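Local coordinates for protein angel homolog 2 (PDB 6RVZ) that probably hydrolyses 2',3'-cyclic phosphate ends of RNA, a reaction whose transition state the bound adenosine-2',3'-vanadate resembles, and may bind mRNA 3'-untranslated regions, at residues A[127-132]-A[169-174]; A[137-142]-A[191-196]. All coordinates share one frame; numbering follows the deposited sequence.

Contact 1 (A[127-132]-A[169-174]); sequences EYKMRT and DNVGLV. With KL2 (adenosine-2',3'-vanadate), chain B.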
loop_
_atom_site.group_PDB
_atom_site.type_symbol
_atom_site.label_atom_id
_atom_site.label_comp_id
_atom_site.label_asym_id
_atom_site.label_seq_id
_atom_site.Cartn_x
_atom_site.Cartn_y
_atom_site.Cartn_z
ATOM N N GLU A 127 -10.615 11.084 -0.358
ATOM C CA GLU A 127 -9.512 11.928 0.078
ATOM C C GLU A 127 -8.269 11.560 -0.737
ATOM O O GLU A 127 -7.948 10.382 -0.877
ATOM C CB GLU A 127 -9.260 11.735 1.574
ATOM C CG GLU A 127 -10.366 12.286 2.454
ATOM C CD GLU A 127 -10.478 13.801 2.464
ATOM O OE1 GLU A 127 -9.477 14.473 2.135
ATOM O OE2 GLU A 127 -11.568 14.306 2.799
ATOM N N TYR A 128 -7.570 12.581 -1.256
ATOM C CA TYR A 128 -6.476 12.411 -2.202
ATOM C C TYR A 128 -5.206 13.053 -1.647
ATOM O O TYR A 128 -5.276 14.074 -0.968
ATOM C CB TYR A 128 -6.872 13.033 -3.545
ATOM C CG TYR A 128 -5.884 12.894 -4.678
ATOM C CD1 TYR A 128 -5.560 11.654 -5.204
ATOM C CD2 TYR A 128 -5.316 14.012 -5.271
ATOM C CE1 TYR A 128 -4.674 11.522 -6.262
ATOM C CE2 TYR A 128 -4.434 13.900 -6.335
ATOM C CZ TYR A 128 -4.111 12.650 -6.835
ATOM O OH TYR A 128 -3.239 12.523 -7.879
ATOM N N LYS A 129 -4.056 12.428 -1.933
ATOM C CA LYS A 129 -2.751 13.017 -1.682
ATOM C C LYS A 129 -1.848 12.716 -2.876
ATOM O O LYS A 129 -1.441 11.574 -3.082
ATOM C CB LYS A 129 -2.127 12.485 -0.385
ATOM C CG LYS A 129 -0.752 13.050 -0.044
ATOM C CD LYS A 129 -0.653 14.557 -0.193
ATOM C CE LYS A 129 0.688 15.125 0.227
ATOM N NZ LYS A 129 0.787 16.582 -0.030
ATOM N N MET A 130 -1.555 13.764 -3.656
ATOM C CA MET A 130 -0.721 13.660 -4.840
ATOM C C MET A 130 0.750 13.631 -4.424
ATOM O O MET A 130 1.124 14.243 -3.425
ATOM C CB MET A 130 -0.962 14.864 -5.754
ATOM C CG MET A 130 -0.496 14.649 -7.178
ATOM S SD MET A 130 -0.802 16.091 -8.228
ATOM C CE MET A 130 -0.128 17.410 -7.218
ATOM N N ARG A 131 1.575 12.919 -5.206
ATOM C CA ARG A 131 3.023 12.986 -5.069
ATOM C C ARG A 131 3.470 14.421 -5.359
ATOM O O ARG A 131 2.795 15.141 -6.091
ATOM C CB ARG A 131 3.697 11.957 -5.987
ATOM C CG ARG A 131 3.557 10.515 -5.519
ATOM C CD ARG A 131 4.612 9.600 -6.113
ATOM N NE ARG A 131 4.379 9.300 -7.517
ATOM C CZ ARG A 131 5.285 8.784 -8.340
ATOM N NH1 ARG A 131 4.959 8.520 -9.597
ATOM N NH2 ARG A 131 6.517 8.547 -7.919
ATOM N N THR A 132 4.611 14.823 -4.781
ATOM C CA THR A 132 4.997 16.224 -4.664
ATOM C C THR A 132 5.975 16.660 -5.759
ATOM O O THR A 132 6.485 17.774 -5.710
ATOM C CB THR A 132 5.630 16.494 -3.291
ATOM O OG1 THR A 132 6.650 15.518 -3.062
ATOM C CG2 THR A 132 4.626 16.452 -2.161
ATOM N N ASP A 169 9.608 11.878 -4.152
ATOM C CA ASP A 169 8.321 12.560 -4.206
ATOM C C ASP A 169 7.180 11.716 -3.625
ATOM O O ASP A 169 6.031 12.149 -3.660
ATOM C CB ASP A 169 7.988 12.962 -5.649
ATOM C CG ASP A 169 7.836 11.798 -6.623
ATOM O OD1 ASP A 169 7.926 10.630 -6.174
ATOM O OD2 ASP A 169 7.633 12.064 -7.830
ATOM N N ASN A 170 7.485 10.532 -3.075
ATOM C CA ASN A 170 6.464 9.597 -2.620
ATOM C C ASN A 170 5.684 10.194 -1.447
ATOM O O ASN A 170 6.178 11.082 -0.753
ATOM C CB ASN A 170 7.074 8.238 -2.258
ATOM C CG ASN A 170 7.828 7.606 -3.409
ATOM O OD1 ASN A 170 9.013 7.874 -3.592
ATOM N ND2 ASN A 170 7.152 6.772 -4.184
ATOM N N VAL A 171 4.457 9.692 -1.238
ATOM C CA VAL A 171 3.556 10.207 -0.216
ATOM C C VAL A 171 2.813 9.057 0.465
ATOM O O VAL A 171 2.803 7.924 -0.014
ATOM C CB VAL A 171 2.550 11.222 -0.799
ATOM C CG1 VAL A 171 3.226 12.515 -1.221
ATOM C CG2 VAL A 171 1.745 10.634 -1.950
ATOM N N GLY A 172 2.183 9.394 1.595
ATOM C CA GLY A 172 1.225 8.544 2.277
ATOM C C GLY A 172 -0.021 9.344 2.651
ATOM O O GLY A 172 -0.058 10.561 2.470
ATOM N N LEU A 173 -1.041 8.639 3.150
ATOM C CA LEU A 173 -2.272 9.258 3.609
ATOM C C LEU A 173 -2.818 8.429 4.767
ATOM O O LEU A 173 -2.817 7.202 4.694
ATOM C CB LEU A 173 -3.265 9.327 2.443
ATOM C CG LEU A 173 -4.584 10.054 2.715
ATOM C CD1 LEU A 173 -4.347 11.475 3.203
ATOM C CD2 LEU A 173 -5.460 10.068 1.469
ATOM N N VAL A 174 -3.252 9.112 5.834
ATOM C CA VAL A 174 -3.805 8.470 7.016
ATOM C C VAL A 174 -5.115 9.170 7.380
ATOM O O VAL A 174 -5.126 10.379 7.609
ATOM C CB VAL A 174 -2.807 8.503 8.191
ATOM C CG1 VAL A 174 -3.364 7.816 9.428
ATOM C CG2 VAL A 174 -1.458 7.905 7.814
HETATM O O2V KL2 B . 6.346 -1.599 -9.885
HETATM V V KL2 B . 5.127 -0.152 -9.329
HETATM O "O2'" KL2 B . 5.479 0.815 -11.032
HETATM O O1V KL2 B . 4.845 -1.047 -7.450
HETATM O O3V KL2 B . 3.087 -0.234 -9.809
HETATM O "O3'" KL2 B . 5.888 1.522 -8.550
HETATM C "C3'" KL2 B . 6.472 2.382 -9.530
HETATM C "C2'" KL2 B . 6.584 1.690 -10.875
HETATM C "C4'" KL2 B . 5.640 3.602 -9.874
HETATM C "C5'" KL2 B . 5.848 4.726 -8.863
HETATM O "O5'" KL2 B . 7.182 5.239 -8.960
HETATM O "O4'" KL2 B . 6.038 3.959 -11.213
HETATM C "C1'" KL2 B . 6.570 2.809 -11.900
HETATM N N1 KL2 B . 10.743 0.740 -14.243
HETATM C C2 KL2 B . 9.580 0.145 -13.924
HETATM N N3 KL2 B . 8.590 0.820 -13.318
HETATM C C4 KL2 B . 8.748 2.129 -13.009
HETATM C C5 KL2 B . 9.943 2.759 -13.324
HETATM C C6 KL2 B . 10.951 2.042 -13.954
HETATM N N6 KL2 B . 12.125 2.636 -14.273
HETATM N N7 KL2 B . 9.851 4.033 -12.912
HETATM C C8 KL2 B . 8.630 4.177 -12.364
HETATM N N9 KL2 B . 7.956 3.028 -12.413
HETATM O O HOH W 1 6.649 13.777 -0.776
#

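Contact 2 (A[137-142]-A[191-196]); sequences DGCAIC and VANTHL. With KL2 (adenosine-2',3'-vanadate), chain B.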
loop_
_atom_site.group_PDB
_atom_site.type_symbol
_atom_site.label_atom_id
_atom_site.label_comp_id
_atom_site.label_asym_id
_atom_site.label_seq_id
_atom_site.Cartn_x
_atom_site.Cartn_y
_atom_site.Cartn_z
ATOM N N ASP A 137 0.604 11.793 -9.913
ATOM C CA ASP A 137 -0.219 10.700 -9.423
ATOM C C ASP A 137 -0.064 10.645 -7.906
ATOM O O ASP A 137 0.834 11.274 -7.352
ATOM C CB ASP A 137 0.162 9.371 -10.081
ATOM C CG ASP A 137 1.552 8.873 -9.718
ATOM O OD1 ASP A 137 2.485 9.122 -10.506
ATOM O OD2 ASP A 137 1.688 8.225 -8.657
ATOM N N GLY A 138 -0.941 9.891 -7.239
ATOM C CA GLY A 138 -0.919 9.832 -5.790
ATOM C C GLY A 138 -1.774 8.702 -5.230
ATOM O O GLY A 138 -2.193 7.801 -5.956
ATOM N N CYS A 139 -1.997 8.783 -3.913
ATOM C CA CYS A 139 -2.822 7.846 -3.173
ATOM C C CYS A 139 -4.179 8.476 -2.881
ATOM O O CYS A 139 -4.278 9.677 -2.630
ATOM C CB CYS A 139 -2.166 7.463 -1.852
ATOM S SG CYS A 139 -0.585 6.603 -2.044
ATOM N N ALA A 140 -5.220 7.640 -2.910
ATOM C CA ALA A 140 -6.543 8.027 -2.457
ATOM C C ALA A 140 -7.020 7.010 -1.425
ATOM O O ALA A 140 -6.757 5.818 -1.559
ATOM C CB ALA A 140 -7.486 8.118 -3.632
ATOM N N ILE A 141 -7.664 7.511 -0.365
ATOM C CA ILE A 141 -8.443 6.680 0.535
ATOM C C ILE A 141 -9.894 7.135 0.419
ATOM O O ILE A 141 -10.200 8.302 0.656
ATOM C CB ILE A 141 -7.917 6.741 1.985
ATOM C CG1 ILE A 141 -6.439 6.348 2.074
ATOM C CG2 ILE A 141 -8.780 5.879 2.897
ATOM C CD1 ILE A 141 -5.829 6.500 3.454
ATOM N N CYS A 142 -10.766 6.198 0.026
ATOM C CA CYS A 142 -12.187 6.448 -0.131
ATOM C C CYS A 142 -12.961 5.521 0.803
ATOM O O CYS A 142 -12.534 4.397 1.059
ATOM C CB CYS A 142 -12.613 6.241 -1.581
ATOM S SG CYS A 142 -11.502 7.024 -2.781
ATOM N N VAL A 191 -7.063 4.270 8.956
ATOM C CA VAL A 191 -6.763 3.679 7.657
ATOM C C VAL A 191 -5.594 4.438 7.026
ATOM O O VAL A 191 -5.676 5.649 6.844
ATOM C CB VAL A 191 -7.994 3.687 6.730
ATOM C CG1 VAL A 191 -7.673 3.130 5.350
ATOM C CG2 VAL A 191 -9.166 2.938 7.344
ATOM N N ALA A 192 -4.518 3.705 6.694
ATOM C CA ALA A 192 -3.330 4.269 6.071
ATOM C C ALA A 192 -3.131 3.660 4.683
ATOM O O ALA A 192 -3.486 2.505 4.455
ATOM C CB ALA A 192 -2.125 4.033 6.949
ATOM N N ASN A 193 -2.562 4.459 3.770
ATOM C CA ASN A 193 -2.288 4.062 2.396
ATOM C C ASN A 193 -0.986 4.738 1.957
ATOM O O ASN A 193 -0.723 5.875 2.342
ATOM C CB ASN A 193 -3.471 4.410 1.482
ATOM C CG ASN A 193 -3.276 4.009 0.033
ATOM O OD1 ASN A 193 -2.420 3.189 -0.285
ATOM N ND2 ASN A 193 -4.077 4.576 -0.854
ATOM N N THR A 194 -0.166 4.030 1.168
ATOM C CA THR A 194 1.064 4.598 0.634
ATOM C C THR A 194 1.474 3.897 -0.660
ATOM O O THR A 194 0.940 2.847 -1.013
ATOM C CB THR A 194 2.212 4.535 1.655
ATOM O OG1 THR A 194 3.241 5.433 1.236
ATOM C CG2 THR A 194 2.799 3.149 1.817
ATOM N N HIS A 195 2.424 4.531 -1.360
ATOM C CA HIS A 195 3.166 3.947 -2.463
ATOM C C HIS A 195 4.638 4.318 -2.274
ATOM O O HIS A 195 5.028 5.451 -2.548
ATOM C CB HIS A 195 2.594 4.437 -3.804
ATOM C CG HIS A 195 3.121 3.718 -5.002
ATOM N ND1 HIS A 195 2.596 3.911 -6.266
ATOM C CD2 HIS A 195 4.106 2.805 -5.137
ATOM C CE1 HIS A 195 3.242 3.153 -7.127
ATOM N NE2 HIS A 195 4.173 2.462 -6.459
ATOM N N LEU A 196 5.442 3.366 -1.776
ATOM C CA LEU A 196 6.835 3.621 -1.430
ATOM C C LEU A 196 7.696 3.718 -2.691
ATOM O O LEU A 196 7.317 3.211 -3.748
ATOM C CB LEU A 196 7.349 2.504 -0.512
ATOM C CG LEU A 196 6.727 2.429 0.883
ATOM C CD1 LEU A 196 7.541 1.511 1.783
ATOM C CD2 LEU A 196 6.603 3.807 1.513
HETATM O O2V KL2 B . 6.346 -1.599 -9.885
HETATM V V KL2 B . 5.127 -0.152 -9.329
HETATM O "O2'" KL2 B . 5.479 0.815 -11.032
HETATM O O1V KL2 B . 4.845 -1.047 -7.450
HETATM O O3V KL2 B . 3.087 -0.234 -9.809
HETATM O "O3'" KL2 B . 5.888 1.522 -8.550
HETATM C "C3'" KL2 B . 6.472 2.382 -9.530
HETATM C "C2'" KL2 B . 6.584 1.690 -10.875
HETATM C "C4'" KL2 B . 5.640 3.602 -9.874
HETATM C "C5'" KL2 B . 5.848 4.726 -8.863
HETATM O "O5'" KL2 B . 7.182 5.239 -8.960
HETATM O "O4'" KL2 B . 6.038 3.959 -11.213
HETATM C "C1'" KL2 B . 6.570 2.809 -11.900
HETATM N N1 KL2 B . 10.743 0.740 -14.243
HETATM C C2 KL2 B . 9.580 0.145 -13.924
HETATM N N3 KL2 B . 8.590 0.820 -13.318
HETATM C C4 KL2 B . 8.748 2.129 -13.009
HETATM C C5 KL2 B . 9.943 2.759 -13.324
HETATM C C6 KL2 B . 10.951 2.042 -13.954
HETATM N N6 KL2 B . 12.125 2.636 -14.273
HETATM N N7 KL2 B . 9.851 4.033 -12.912
HETATM C C8 KL2 B . 8.630 4.177 -12.364
HETATM N N9 KL2 B . 7.956 3.028 -12.413
HETATM O O HOH W 2 1.093 6.350 -6.600
#

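Contact 1 (A[127-132]-A[169-174])
Lys129 faces Leu173 across two strands of different sheets, 127-130 and 171-174, whose axes approach to 7.1 Å and run nearly antiparallel at 160°. Between them the aliphatic part of Lys129 crosses Val171 at about a right angle, with Lys129 CG 3.8 Å from Val171 CB. A bend at the second torsion of Lys129 (chi2 46°) then turns the chain away from the opposing strand, and its amine reaches Glu157 in a salt bridge. Val171 spreads its two methyls over the backbone: CG1 lies 3.5 Å from Met130 O, while CG2 packs on Lys129 O. Further along, Leu173 CD2 presses on Glu127 O at 3.4 Å. Where the strands give way to loops the contact becomes polar. Thr132 N is hydrogen-bonded to Asp169 O (3.2 Å), and one water joins Thr132 OG1 to Asn170 O. Arg131 NH2 makes a salt bridge to Asp169 OD1 at 3.1 Å, a weak bond, its N-H pointing well off the oxygen; the guanidinium and carboxylate planes stand 71° apart. Asp169 OD2 lies over one face of the guanidinium and C5' of the adenosine vanadate over the other, while NH1 is taken by Asp137. Strands of two sheets facing each other through aliphatic groups, with polar loops at one end beside the ligand, are characteristic of the two-sheet sandwich of the endonuclease/exonuclease/phosphatase fold.

Contact 2 (A[137-142]-A[191-196])
Ile141 and Asn193 lie alongside each other, pointing opposite ways, with Ile141 CG1 3.6 Å from Asn193 CB. The same isoleucine sets its CD1 methyl 3.5 Å from Val191 O and its CG2 branch against Val191 CG1, forming the apolar end of this buried contact. With its CG anti to the backbone N (chi1 -179°), Asn193 extends its amide across the gap between the strands. There ND2 donates a weak, bent bond to Ala140 O (3.0 Å, 129°). Its stronger partner is Leu103 O, and OD1 accepts from Gln104, so both ends of this buried amide are held and its rotation is fixed. Cys139 fills the next position, with SG resting on the backbone of the facing strand, 3.7 Å from His195 N. Beyond it the strands are bridged by solvent: a single water donates to Asp137 OD2 at 2.8 Å and lies 2.9 Å from His195 ND1. On the other side of the imidazole, NE2 donates to O3' of the adenosine vanadate (2.9 Å, 140°), meeting it at the ring edge. Asp137 thus stands behind His195, connected to it through the water. The two strands belong to different sheets and run close to antiparallel. Strand 100-107 pairs with 137-144 and lends Cys102 and Glu105 to the interface, Leu173 and Leu175 of strand 171-179 pack on Ile141, and helix 203-221 lies against Ala192 and Thr194.

Overall arrangement
The centres of contacts 1 and 2 are about 6 Å apart, and both join the same two mixed sheets. Strands 124-130 and 137-144 are consecutive neighbours at the edge of one sheet; 171-179 and 189-195 are likewise neighbours in the other. Along the chain the segments alternate, the first halves of both contacts preceding the second halves. Two adjacent strands of one sheet face two adjacent strands of the other. Within the second sheet Val171 O and Thr194 OG1 are 2.8 Å apart, a probable hydrogen bond linking the contacts. Each ends at the adenosine vanadate, placing the ligand at one end of the sandwich, consistent with the active-site position in this family.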